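Local coordinates for sorbitol dehydrogenase (Gluconobacter oxydans, PDB 5ITG), which probably oxidises the polyol D-sorbitol to the ketose L-sorbose, passing hydride to a nicotinamide cofactor, at residues 288-293 with 343-348; 81-86 with 249-254. One frame throughout, in Å; residues are numbered along the deposited sequence.

Contact 1: residues 288-293 with 343-348; sequences TDWEYV and KAPSGM
The first turn of helix 288-312 lies against the irregular segment 343-348, their nearest CA atoms, those of Asp289 and Pro345, 6.2 Å apart, and one water donates to both Asp289 O and Lys343 O. Pro345 supplies the central apolar wedge. Its ring covers one face of the Trp290 indole, with CB 3.6 Å from the centroid of the five-membered ring and 25° off the normal, a CH-pi contact that suits the electron-rich indole. Another atom of the proline, CD, meets Val293 CG2, 3.6 Å away. This CG2 stands anti to the carbonyl carbon, beside the backbone N, and faces the proline. At the benzo end of the indole, Met348, a selenomethionine, sets CG between the backbone N and the carbonyl carbon (chi1 67°), and bends at chi2 and chi3 turn SE and CE back toward the ring, CG lying 3.4 Å from Trp290 CZ2 and CE 3.5 Å from Trp290 CH2. Its SE sits obliquely, 5.2 Å from the six-membered centroid. Nearer solvent, the Lys343 methylenes CD and CE cross the Asp289 carboxylate obliquely, CE nearest to OD2, while NZ stays 4.4 Å from Asp289 OD2, too far for a salt bridge. Tyr353 of helix 350-361 also touches Trp290, Val293 and Met348. Within the C-terminal domain, this is a helix start packed on an interhelical loop through proline-tryptophan CH-pi and Met-aromatic contacts.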
# COMPACT_ATOMS: atom_id res chain seq x y z
N THR A 288 -4.07 -14.04 -3.67
CA THR A 288 -3.93 -14.49 -2.29
C THR A 288 -2.55 -14.94 -1.81
O THR A 288 -2.07 -14.45 -0.79
CB THR A 288 -4.97 -15.59 -1.99
OG1 THR A 288 -6.27 -15.12 -2.37
CG2 THR A 288 -4.98 -15.91 -0.50
N ASP A 289 -1.90 -15.83 -2.54
CA ASP A 289 -0.58 -16.29 -2.12
C ASP A 289 0.42 -15.13 -2.01
O ASP A 289 1.17 -15.05 -1.03
CB ASP A 289 -0.05 -17.37 -3.06
CG ASP A 289 -0.86 -18.66 -2.96
OD1 ASP A 289 -1.64 -18.81 -1.99
OD2 ASP A 289 -0.71 -19.53 -3.84
N TRP A 290 0.43 -14.23 -2.99
CA TRP A 290 1.36 -13.10 -2.92
C TRP A 290 1.07 -12.14 -1.76
O TRP A 290 1.99 -11.59 -1.15
CB TRP A 290 1.38 -12.33 -4.25
CG TRP A 290 2.53 -12.72 -5.12
CD1 TRP A 290 2.48 -13.35 -6.33
CD2 TRP A 290 3.92 -12.48 -4.85
NE1 TRP A 290 3.75 -13.51 -6.83
CE2 TRP A 290 4.65 -12.99 -5.94
CE3 TRP A 290 4.61 -11.88 -3.79
CZ2 TRP A 290 6.05 -12.92 -6.01
CZ3 TRP A 290 6.01 -11.81 -3.85
CH2 TRP A 290 6.71 -12.32 -4.95
N GLU A 291 -0.21 -11.96 -1.44
CA GLU A 291 -0.58 -11.09 -0.32
C GLU A 291 0.01 -11.63 0.98
O GLU A 291 0.48 -10.86 1.83
CB GLU A 291 -2.11 -11.00 -0.15
CG GLU A 291 -2.85 -10.29 -1.27
CD GLU A 291 -4.27 -9.89 -0.87
OE1 GLU A 291 -4.96 -10.70 -0.21
OE2 GLU A 291 -4.71 -8.77 -1.22
N TYR A 292 -0.02 -12.95 1.14
CA TYR A 292 0.51 -13.56 2.35
C TYR A 292 2.02 -13.55 2.42
O TYR A 292 2.58 -13.55 3.51
CB TYR A 292 -0.07 -14.97 2.55
CG TYR A 292 -1.47 -14.87 3.13
CD1 TYR A 292 -1.69 -14.17 4.32
CD2 TYR A 292 -2.58 -15.39 2.46
CE1 TYR A 292 -2.98 -13.98 4.82
CE2 TYR A 292 -3.88 -15.20 2.95
CZ TYR A 292 -4.07 -14.48 4.13
OH TYR A 292 -5.34 -14.24 4.61
N VAL A 293 2.70 -13.54 1.28
CA VAL A 293 4.16 -13.46 1.30
C VAL A 293 4.50 -12.08 1.88
O VAL A 293 5.35 -11.95 2.76
CB VAL A 293 4.77 -13.53 -0.12
CG1 VAL A 293 6.26 -13.16 -0.06
CG2 VAL A 293 4.60 -14.94 -0.68
N LYS A 343 3.73 -20.72 1.53
CA LYS A 343 3.60 -21.19 0.16
C LYS A 343 4.25 -20.18 -0.78
O LYS A 343 4.03 -18.97 -0.69
CB LYS A 343 2.12 -21.39 -0.19
CG LYS A 343 1.87 -21.86 -1.61
CD LYS A 343 0.39 -22.15 -1.82
CE LYS A 343 0.07 -22.47 -3.27
NZ LYS A 343 0.82 -23.66 -3.76
N ALA A 344 5.07 -20.67 -1.70
CA ALA A 344 5.75 -19.79 -2.62
C ALA A 344 5.09 -19.63 -3.98
O ALA A 344 4.78 -20.61 -4.66
CB ALA A 344 7.18 -20.26 -2.81
N PRO A 345 4.83 -18.37 -4.39
CA PRO A 345 4.20 -18.11 -5.69
C PRO A 345 5.20 -18.51 -6.77
O PRO A 345 6.39 -18.60 -6.49
CB PRO A 345 3.98 -16.59 -5.66
CG PRO A 345 3.79 -16.30 -4.21
CD PRO A 345 4.86 -17.15 -3.56
N SER A 346 4.74 -18.77 -7.98
CA SER A 346 5.65 -19.15 -9.05
C SER A 346 6.44 -17.94 -9.56
O SER A 346 6.04 -16.79 -9.37
CB SER A 346 4.88 -19.79 -10.21
OG SER A 346 3.91 -18.90 -10.73
N GLY A 347 7.57 -18.22 -10.21
CA GLY A 347 8.39 -17.15 -10.75
C GLY A 347 9.06 -16.23 -9.74
O GLY A 347 9.22 -15.03 -10.00
N MSE A 348 9.46 -16.78 -8.60
CA MSE A 348 10.14 -16.01 -7.55
C MSE A 348 10.62 -16.97 -6.48
O MSE A 348 10.16 -18.11 -6.40
CB MSE A 348 9.17 -15.01 -6.90
CG MSE A 348 8.03 -15.66 -6.10
SE MSE A 348 8.52 -16.43 -4.35
CE MSE A 348 8.57 -14.79 -3.32
O HOH W 1 1.78 -17.60 0.10

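Contact 2: residues 81-86 with 249-254; sequences LYSLTE and LDDDLP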
# COMPACT_ATOMS: atom_id res chain seq x y z
N LEU A 81 3.17 16.92 -16.78
CA LEU A 81 4.46 16.25 -16.63
C LEU A 81 5.00 16.50 -15.22
O LEU A 81 4.79 17.57 -14.65
CB LEU A 81 5.48 16.81 -17.63
CG LEU A 81 5.26 16.63 -19.14
CD1 LEU A 81 6.16 17.62 -19.88
CD2 LEU A 81 5.57 15.20 -19.56
N TYR A 82 5.70 15.52 -14.66
CA TYR A 82 6.28 15.65 -13.33
C TYR A 82 7.52 14.78 -13.23
O TYR A 82 7.71 13.86 -14.03
CB TYR A 82 5.28 15.26 -12.24
CG TYR A 82 4.78 13.84 -12.33
CD1 TYR A 82 3.72 13.50 -13.16
CD2 TYR A 82 5.39 12.83 -11.59
CE1 TYR A 82 3.27 12.18 -13.27
CE2 TYR A 82 4.96 11.51 -11.69
CZ TYR A 82 3.90 11.19 -12.52
OH TYR A 82 3.47 9.89 -12.63
N SER A 83 8.38 15.08 -12.26
CA SER A 83 9.60 14.29 -12.12
C SER A 83 9.50 13.28 -10.99
O SER A 83 8.92 13.54 -9.94
CB SER A 83 10.80 15.20 -11.86
OG SER A 83 10.71 15.82 -10.60
N LEU A 84 10.06 12.11 -11.24
CA LEU A 84 10.06 11.05 -10.26
C LEU A 84 11.49 10.62 -9.99
O LEU A 84 12.18 10.13 -10.88
CB LEU A 84 9.26 9.84 -10.76
CG LEU A 84 9.37 8.58 -9.88
CD1 LEU A 84 8.92 8.89 -8.46
CD2 LEU A 84 8.53 7.45 -10.48
N THR A 85 11.94 10.84 -8.76
CA THR A 85 13.27 10.45 -8.36
C THR A 85 13.12 9.07 -7.70
O THR A 85 12.20 8.86 -6.91
CB THR A 85 13.87 11.43 -7.33
OG1 THR A 85 13.94 12.74 -7.91
CG2 THR A 85 15.26 10.98 -6.90
N GLU A 86 14.00 8.14 -8.07
CA GLU A 86 13.99 6.80 -7.51
C GLU A 86 15.30 6.60 -6.76
O GLU A 86 16.38 6.66 -7.35
CB GLU A 86 13.85 5.77 -8.63
CG GLU A 86 12.47 5.79 -9.27
CD GLU A 86 12.41 5.01 -10.57
OE1 GLU A 86 12.81 5.57 -11.62
OE2 GLU A 86 11.98 3.84 -10.54
N LEU A 249 15.69 20.61 -11.93
CA LEU A 249 14.42 20.93 -12.56
C LEU A 249 13.53 21.74 -11.63
O LEU A 249 13.42 21.44 -10.44
CB LEU A 249 13.68 19.64 -12.94
CG LEU A 249 14.42 18.65 -13.84
CD1 LEU A 249 13.65 17.33 -13.87
CD2 LEU A 249 14.55 19.23 -15.24
N ASP A 250 12.88 22.77 -12.17
CA ASP A 250 11.98 23.60 -11.38
C ASP A 250 10.61 22.94 -11.41
O ASP A 250 9.67 23.45 -12.03
CB ASP A 250 11.91 25.01 -11.95
CG ASP A 250 10.96 25.91 -11.18
OD1 ASP A 250 11.13 26.04 -9.95
OD2 ASP A 250 10.03 26.48 -11.81
N ASP A 251 10.50 21.81 -10.73
CA ASP A 251 9.27 21.04 -10.68
C ASP A 251 8.36 21.49 -9.55
O ASP A 251 8.80 21.63 -8.42
CB ASP A 251 9.61 19.56 -10.50
CG ASP A 251 8.43 18.64 -10.78
OD1 ASP A 251 7.30 19.15 -10.93
OD2 ASP A 251 8.65 17.42 -10.85
N ASP A 252 7.10 21.74 -9.86
CA ASP A 252 6.13 22.14 -8.84
C ASP A 252 5.55 20.91 -8.14
O ASP A 252 5.06 20.99 -7.02
CB ASP A 252 5.00 22.94 -9.47
CG ASP A 252 5.34 24.41 -9.62
OD1 ASP A 252 5.51 25.08 -8.59
OD2 ASP A 252 5.43 24.88 -10.77
N LEU A 253 5.63 19.76 -8.82
CA LEU A 253 5.09 18.51 -8.29
C LEU A 253 6.10 17.36 -8.28
O LEU A 253 5.83 16.28 -8.79
CB LEU A 253 3.88 18.11 -9.14
CG LEU A 253 2.84 19.23 -9.27
CD1 LEU A 253 1.91 18.94 -10.43
CD2 LEU A 253 2.08 19.37 -7.96
N PRO A 254 7.28 17.57 -7.67
CA PRO A 254 8.29 16.51 -7.62
C PRO A 254 7.97 15.49 -6.54
O PRO A 254 7.38 15.82 -5.52
CB PRO A 254 9.56 17.29 -7.29
CG PRO A 254 9.04 18.28 -6.30
CD PRO A 254 7.75 18.78 -6.96
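Asp251 turns its CG anti to the backbone N (chi1 -166°), which carries it toward the strand, where Ser83 holds OG between its own backbone N and carbonyl carbon (chi1 68°). Asp251 OD2 accepts twice from the one serine: from Ser83 OG at 2.6 Å through its anti lone pair, and from Ser83 N at 2.7 Å on the syn side, 24° out of the carboxylate plane. A serine fits here because its short side chain sets a second donor close to its own N-H. The other oxygen, Asp251 OD1, receives Leu253 N at 2.8 Å from above the plane, closing an Asx turn, and also Gln78 NE2. Beside this polar centre, Leu249 CD1 lies 4.1 Å from Ser83 CB. Leu253 O approaches Tyr82 CB and is bonded by Arg38, whose backbone O pairs with the Tyr82 hydroxyl. An alanine at Asp251 would probably leave the Ser83 N-H and hydroxyl without their acceptor and free the 251-253 turn to shift. With both oxygens engaged by several donors, the buried carboxylate is likely to remain ionised, its charge probably stabilised by these donors and not by a salt bridge across the contact.

Contact 2 is buried within the Rossmann domain, whereas contact 1 is only partly buried in the C-terminal domain; their centres lie 34 Å apart and they share no helix or strand. Contact 1 sets a helix start against a loop between helices, and its chemistry is chiefly apolar, with charged and solvent-linked groups towards its margin. Contact 2 joins a sheet strand to the loop leading into strand 255-258, its parallel neighbour, and depends on direct hydrogen bonds to a carboxylate. The difference follows the setting: buried polar groups beside the sheet probably need partners within the protein, while at 288-293 with 343-348 a water can bridge the backbones.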